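Long-range contact in leucine aminopeptidase (Fimbriiglobus ruber, PDB 7D1B), which probably cyclises N-terminal glutamine of peptides to pyroglutamate as a zinc-dependent glutaminyl cyclase of the M28 peptidase family: residues E245-L259 with H287-V300. Residues are numbered along the deposited sequence; the frame is centred on the assembly and turned at random.
Sequences EGYSLRGAPNLVAEL and HIALNEAGIPAVDV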
loop_
_atom_site.group_PDB
_atom_site.type_symbol
_atom_site.label_atom_id
_atom_site.label_comp_id
_atom_site.label_asym_id
_atom_site.label_seq_id
_atom_site.Cartn_x
_atom_site.Cartn_y
_atom_site.Cartn_z
ATOM N N GLU A 245 -5.801 0.807 14.147
ATOM C CA GLU A 245 -7.226 0.990 13.870
ATOM C C GLU A 245 -7.969 -0.323 13.944
ATOM O O GLU A 245 -7.371 -1.400 13.937
ATOM C CB GLU A 245 -7.604 1.808 12.627
ATOM C CG GLU A 245 -7.319 1.177 11.260
ATOM C CD GLU A 245 -8.301 0.072 10.850
ATOM O OE1 GLU A 245 -7.815 -0.995 10.434
ATOM O OE2 GLU A 245 -9.538 0.245 10.974
ATOM N N GLY A 246 -9.286 -0.201 14.084
ATOM C CA GLY A 246 -10.070 -1.307 14.582
ATOM C C GLY A 246 -10.149 -2.494 13.648
ATOM O O GLY A 246 -10.154 -3.638 14.105
ATOM N N TYR A 247 -10.279 -2.262 12.335
ATOM C CA TYR A 247 -10.392 -3.433 11.469
ATOM C C TYR A 247 -9.111 -4.256 11.503
ATOM O O TYR A 247 -9.159 -5.493 11.481
ATOM C CB TYR A 247 -10.754 -3.027 10.047
ATOM C CG TYR A 247 -12.145 -2.473 9.936
ATOM C CD1 TYR A 247 -13.255 -3.296 10.060
ATOM C CD2 TYR A 247 -12.348 -1.128 9.689
ATOM C CE1 TYR A 247 -14.549 -2.782 9.940
ATOM C CE2 TYR A 247 -13.629 -0.602 9.565
ATOM C CZ TYR A 247 -14.719 -1.433 9.706
ATOM O OH TYR A 247 -15.990 -0.917 9.592
ATOM N N SER A 248 -7.963 -3.578 11.583
ATOM C CA SER A 248 -6.668 -4.249 11.685
ATOM C C SER A 248 -6.554 -5.009 12.994
ATOM O O SER A 248 -6.120 -6.166 13.019
ATOM C CB SER A 248 -5.566 -3.197 11.639
ATOM O OG SER A 248 -5.571 -2.502 10.402
ATOM N N LEU A 249 -6.938 -4.365 14.101
ATOM C CA LEU A 249 -6.888 -5.031 15.399
ATOM C C LEU A 249 -7.778 -6.266 15.423
ATOM O O LEU A 249 -7.380 -7.322 15.931
ATOM C CB LEU A 249 -7.324 -4.075 16.509
ATOM C CG LEU A 249 -6.307 -3.019 16.898
ATOM C CD1 LEU A 249 -6.972 -1.937 17.728
ATOM C CD2 LEU A 249 -5.111 -3.630 17.616
ATOM N N ARG A 250 -8.993 -6.155 14.889
ATOM C CA ARG A 250 -9.919 -7.279 14.962
ATOM C C ARG A 250 -9.521 -8.388 14.003
ATOM O O ARG A 250 -9.678 -9.573 14.315
ATOM C CB ARG A 250 -11.344 -6.798 14.699
ATOM C CG ARG A 250 -11.869 -5.934 15.847
ATOM C CD ARG A 250 -13.338 -5.570 15.681
ATOM N NE ARG A 250 -13.584 -4.773 14.478
ATOM C CZ ARG A 250 -13.527 -3.441 14.429
ATOM N NH1 ARG A 250 -13.244 -2.733 15.522
ATOM N NH2 ARG A 250 -13.761 -2.816 13.284
ATOM N N GLY A 251 -9.010 -8.028 12.827
ATOM C CA GLY A 251 -8.729 -9.029 11.819
ATOM C C GLY A 251 -7.385 -9.697 11.967
ATOM O O GLY A 251 -7.215 -10.821 11.487
ATOM N N ALA A 252 -6.428 -9.042 12.625
ATOM C CA ALA A 252 -5.052 -9.527 12.562
ATOM C C ALA A 252 -4.290 -9.234 13.852
ATOM O O ALA A 252 -3.217 -8.618 13.816
ATOM C CB ALA A 252 -4.357 -8.887 11.363
ATOM N N PRO A 253 -4.779 -9.699 15.013
ATOM C CA PRO A 253 -4.100 -9.354 16.274
ATOM C C PRO A 253 -2.648 -9.778 16.330
ATOM O O PRO A 253 -1.813 -9.008 16.825
ATOM C CB PRO A 253 -4.951 -10.054 17.340
ATOM C CG PRO A 253 -5.753 -11.100 16.590
ATOM C CD PRO A 253 -5.966 -10.547 15.213
ATOM N N ASN A 254 -2.311 -10.984 15.863
ATOM C CA ASN A 254 -0.911 -11.398 15.950
ATOM C C ASN A 254 -0.031 -10.659 14.960
ATOM O O ASN A 254 1.158 -10.445 15.236
ATOM C CB ASN A 254 -0.740 -12.907 15.787
ATOM C CG ASN A 254 0.768 -13.322 15.920
ATOM O OD1 ASN A 254 1.336 -13.232 17.007
ATOM N ND2 ASN A 254 1.414 -13.702 14.815
ATOM N N LEU A 255 -0.580 -10.290 13.797
ATOM C CA LEU A 255 0.181 -9.497 12.839
ATOM C C LEU A 255 0.492 -8.124 13.425
ATOM O O LEU A 255 1.632 -7.655 13.345
ATOM C CB LEU A 255 -0.599 -9.411 11.521
ATOM C CG LEU A 255 0.207 -9.239 10.237
ATOM C CD1 LEU A 255 -0.756 -9.261 9.068
ATOM C CD2 LEU A 255 1.089 -8.027 10.184
ATOM N N VAL A 256 -0.510 -7.470 14.027
ATOM C CA VAL A 256 -0.245 -6.203 14.699
ATOM C C VAL A 256 0.863 -6.378 15.731
ATOM O O VAL A 256 1.817 -5.589 15.795
ATOM C CB VAL A 256 -1.526 -5.635 15.340
ATOM C CG1 VAL A 256 -1.194 -4.376 16.131
ATOM C CG2 VAL A 256 -2.584 -5.316 14.291
ATOM N N ALA A 257 0.747 -7.414 16.578
ATOM C CA ALA A 257 1.762 -7.612 17.613
ATOM C C ALA A 257 3.153 -7.771 17.009
ATOM O O ALA A 257 4.119 -7.172 17.496
ATOM C CB ALA A 257 1.412 -8.825 18.478
ATOM N N GLU A 258 3.293 -8.596 15.967
ATOM C CA GLU A 258 4.607 -8.796 15.349
ATOM C C GLU A 258 5.147 -7.507 14.762
ATOM O O GLU A 258 6.327 -7.189 14.933
ATOM C CB GLU A 258 4.539 -9.862 14.258
ATOM C CG GLU A 258 4.428 -11.259 14.817
ATOM C CD GLU A 258 4.481 -12.346 13.768
ATOM O OE1 GLU A 258 4.439 -12.034 12.557
ATOM O OE2 GLU A 258 4.582 -13.534 14.162
ATOM N N LEU A 259 4.303 -6.761 14.037
ATOM C CA LEU A 259 4.784 -5.558 13.369
ATOM C C LEU A 259 5.226 -4.513 14.379
ATOM O O LEU A 259 6.285 -3.892 14.225
ATOM C CB LEU A 259 3.685 -4.993 12.497
ATOM C CG LEU A 259 3.382 -5.585 11.159
ATOM C CD1 LEU A 259 2.151 -4.861 10.657
ATOM C CD2 LEU A 259 4.551 -5.386 10.186
ATOM N N HIS A 287 -7.426 -3.089 3.029
ATOM C CA HIS A 287 -7.219 -4.293 3.829
ATOM C C HIS A 287 -8.525 -4.981 4.210
ATOM O O HIS A 287 -8.499 -6.136 4.638
ATOM C CB HIS A 287 -6.407 -3.978 5.079
ATOM C CG HIS A 287 -7.099 -3.058 6.028
ATOM N ND1 HIS A 287 -7.771 -1.917 5.623
ATOM C CD2 HIS A 287 -7.213 -3.119 7.376
ATOM C CE1 HIS A 287 -8.264 -1.317 6.696
ATOM N NE2 HIS A 287 -7.928 -2.017 7.771
ATOM N N ILE A 288 -9.669 -4.308 4.053
ATOM C CA ILE A 288 -10.946 -4.920 4.426
ATOM C C ILE A 288 -11.217 -6.152 3.575
ATOM O O ILE A 288 -11.556 -7.218 4.089
ATOM C CB ILE A 288 -12.086 -3.897 4.292
ATOM C CG1 ILE A 288 -11.835 -2.681 5.192
ATOM C CG2 ILE A 288 -13.448 -4.558 4.549
ATOM C CD1 ILE A 288 -11.888 -2.985 6.656
ATOM N N ALA A 289 -11.043 -6.031 2.256
ATOM C CA ALA A 289 -11.343 -7.169 1.394
ATOM C C ALA A 289 -10.420 -8.334 1.702
ATOM O O ALA A 289 -10.829 -9.500 1.629
ATOM C CB ALA A 289 -11.206 -6.771 -0.071
ATOM N N LEU A 290 -9.161 -8.042 2.059
ATOM C CA LEU A 290 -8.208 -9.102 2.394
ATOM C C LEU A 290 -8.630 -9.834 3.661
ATOM O O LEU A 290 -8.691 -11.069 3.680
ATOM C CB LEU A 290 -6.791 -8.520 2.530
ATOM C CG LEU A 290 -6.256 -7.768 1.315
ATOM C CD1 LEU A 290 -4.861 -7.242 1.615
ATOM C CD2 LEU A 290 -6.220 -8.657 0.098
ATOM N N ASN A 291 -8.977 -9.083 4.715
ATOM C CA ASN A 291 -9.469 -9.721 5.934
ATOM C C ASN A 291 -10.709 -10.560 5.656
ATOM O O ASN A 291 -10.844 -11.676 6.182
ATOM C CB ASN A 291 -9.776 -8.669 7.002
ATOM C CG ASN A 291 -8.525 -8.204 7.733
ATOM O OD1 ASN A 291 -7.848 -8.993 8.406
ATOM N ND2 ASN A 291 -8.209 -6.915 7.619
ATOM N N GLU A 292 -11.622 -10.050 4.817
ATOM C CA GLU A 292 -12.850 -10.786 4.532
ATOM C C GLU A 292 -12.565 -12.074 3.780
ATOM O O GLU A 292 -13.357 -13.021 3.861
ATOM C CB GLU A 292 -13.835 -9.878 3.805
ATOM C CG GLU A 292 -14.391 -8.809 4.762
ATOM C CD GLU A 292 -15.372 -7.841 4.140
ATOM O OE1 GLU A 292 -15.525 -7.854 2.904
ATOM O OE2 GLU A 292 -15.983 -7.056 4.896
ATOM N N ALA A 293 -11.452 -12.139 3.050
ATOM C CA ALA A 293 -11.015 -13.357 2.382
ATOM C C ALA A 293 -10.194 -14.258 3.289
ATOM O O ALA A 293 -9.644 -15.254 2.815
ATOM C CB ALA A 293 -10.233 -13.023 1.113
ATOM N N GLY A 294 -10.113 -13.949 4.578
ATOM C CA GLY A 294 -9.370 -14.789 5.493
ATOM C C GLY A 294 -7.883 -14.548 5.531
ATOM O O GLY A 294 -7.156 -15.384 6.074
ATOM N N ILE A 295 -7.407 -13.438 4.976
ATOM C CA ILE A 295 -5.997 -13.070 5.058
ATOM C C ILE A 295 -5.871 -12.014 6.151
ATOM O O ILE A 295 -6.351 -10.884 5.959
ATOM C CB ILE A 295 -5.480 -12.514 3.723
ATOM C CG1 ILE A 295 -5.748 -13.479 2.555
ATOM C CG2 ILE A 295 -3.999 -12.147 3.857
ATOM C CD1 ILE A 295 -5.508 -12.845 1.192
ATOM N N PRO A 296 -5.240 -12.312 7.289
ATOM C CA PRO A 296 -5.057 -11.263 8.304
ATOM C C PRO A 296 -4.335 -10.082 7.673
ATOM O O PRO A 296 -3.282 -10.249 7.054
ATOM C CB PRO A 296 -4.204 -11.952 9.370
ATOM C CG PRO A 296 -4.431 -13.441 9.174
ATOM C CD PRO A 296 -4.634 -13.598 7.687
ATOM N N ALA A 297 -4.919 -8.887 7.799
ATOM C CA ALA A 297 -4.412 -7.734 7.063
ATOM C C ALA A 297 -4.482 -6.482 7.927
ATOM O O ALA A 297 -5.538 -6.135 8.479
ATOM C CB ALA A 297 -5.167 -7.524 5.749
ATOM N N VAL A 298 -3.343 -5.797 8.016
ATOM C CA VAL A 298 -3.183 -4.607 8.850
ATOM C C VAL A 298 -2.955 -3.399 7.961
ATOM O O VAL A 298 -2.148 -3.450 7.027
ATOM C CB VAL A 298 -1.995 -4.792 9.814
ATOM C CG1 VAL A 298 -1.621 -3.489 10.506
ATOM C CG2 VAL A 298 -2.296 -5.902 10.790
ATOM N N ASP A 299 -3.616 -2.293 8.307
ATOM C CA ASP A 299 -3.413 -1.003 7.653
ATOM C C ASP A 299 -2.403 -0.204 8.466
ATOM O O ASP A 299 -2.651 0.114 9.634
ATOM C CB ASP A 299 -4.752 -0.270 7.563
ATOM C CG ASP A 299 -4.757 0.858 6.554
ATOM O OD1 ASP A 299 -3.721 1.157 5.919
ATOM O OD2 ASP A 299 -5.872 1.437 6.391
ATOM N N VAL A 300 -1.260 0.077 7.861
ATOM C CA VAL A 300 -0.212 0.907 8.442
ATOM C C VAL A 300 -0.480 2.307 7.895
ATOM O O VAL A 300 -0.216 2.594 6.719
ATOM C CB VAL A 300 1.175 0.364 8.082
ATOM C CG1 VAL A 300 2.258 1.366 8.482
ATOM C CG2 VAL A 300 1.382 -0.963 8.792
HETATM O O HOH W 1 -3.661 0.130 12.258
HETATM O O HOH W 2 -8.850 -11.445 9.253
#
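Ser248 and Glu245 meet Asp299 and His287 in the tight, buried part of this contact. The backbone N of Asp299 donates to Ser248 OG at 2.9 Å, almost straight at 178°, and so ties helix 246-251 to strand 297-300. Ser248 OG in turn donates to Glu245 OE1, using the anti lone pair of that oxygen. His287 NE2 reaches the same OE1 at 2.9 Å, from above the carboxylate plane. Carboxylate and imidazole stand nearly perpendicular, 85° apart. Ser248 N adds a third bond to OE1 and Tyr247 N donates to OE2, so Glu245 also N-caps helix 246-251. Val283 N is a further donor to OE2. A chi1 of 70° tucks Glu245 CG between backbone N and carbonyl carbon, and the bend at chi2 folds the carboxylate back over the helix start.

Beside this polar centre, Val298 CG2 packs on Ala252 CB and on Val256 CG2, the latter at 3.6 Å. Leu259 CD1 meets Val298 CG1 tip to tip. These apolar contacts seat helix 253-266 against strand 297-300, an outermost strand of the central sheet.

The solvent side is partly exposed. Ile288 CD1 makes a CH-pi contact over one Tyr247 face, 3.7 Å from the ring centroid. A water links Gly251 O to Asn291 OD1.

Three donors on one buried oxygen would favour an ionised Glu245, and the OE1 bond helps fix the rotation of the His287 ring, with Asp299 CB packed over one face.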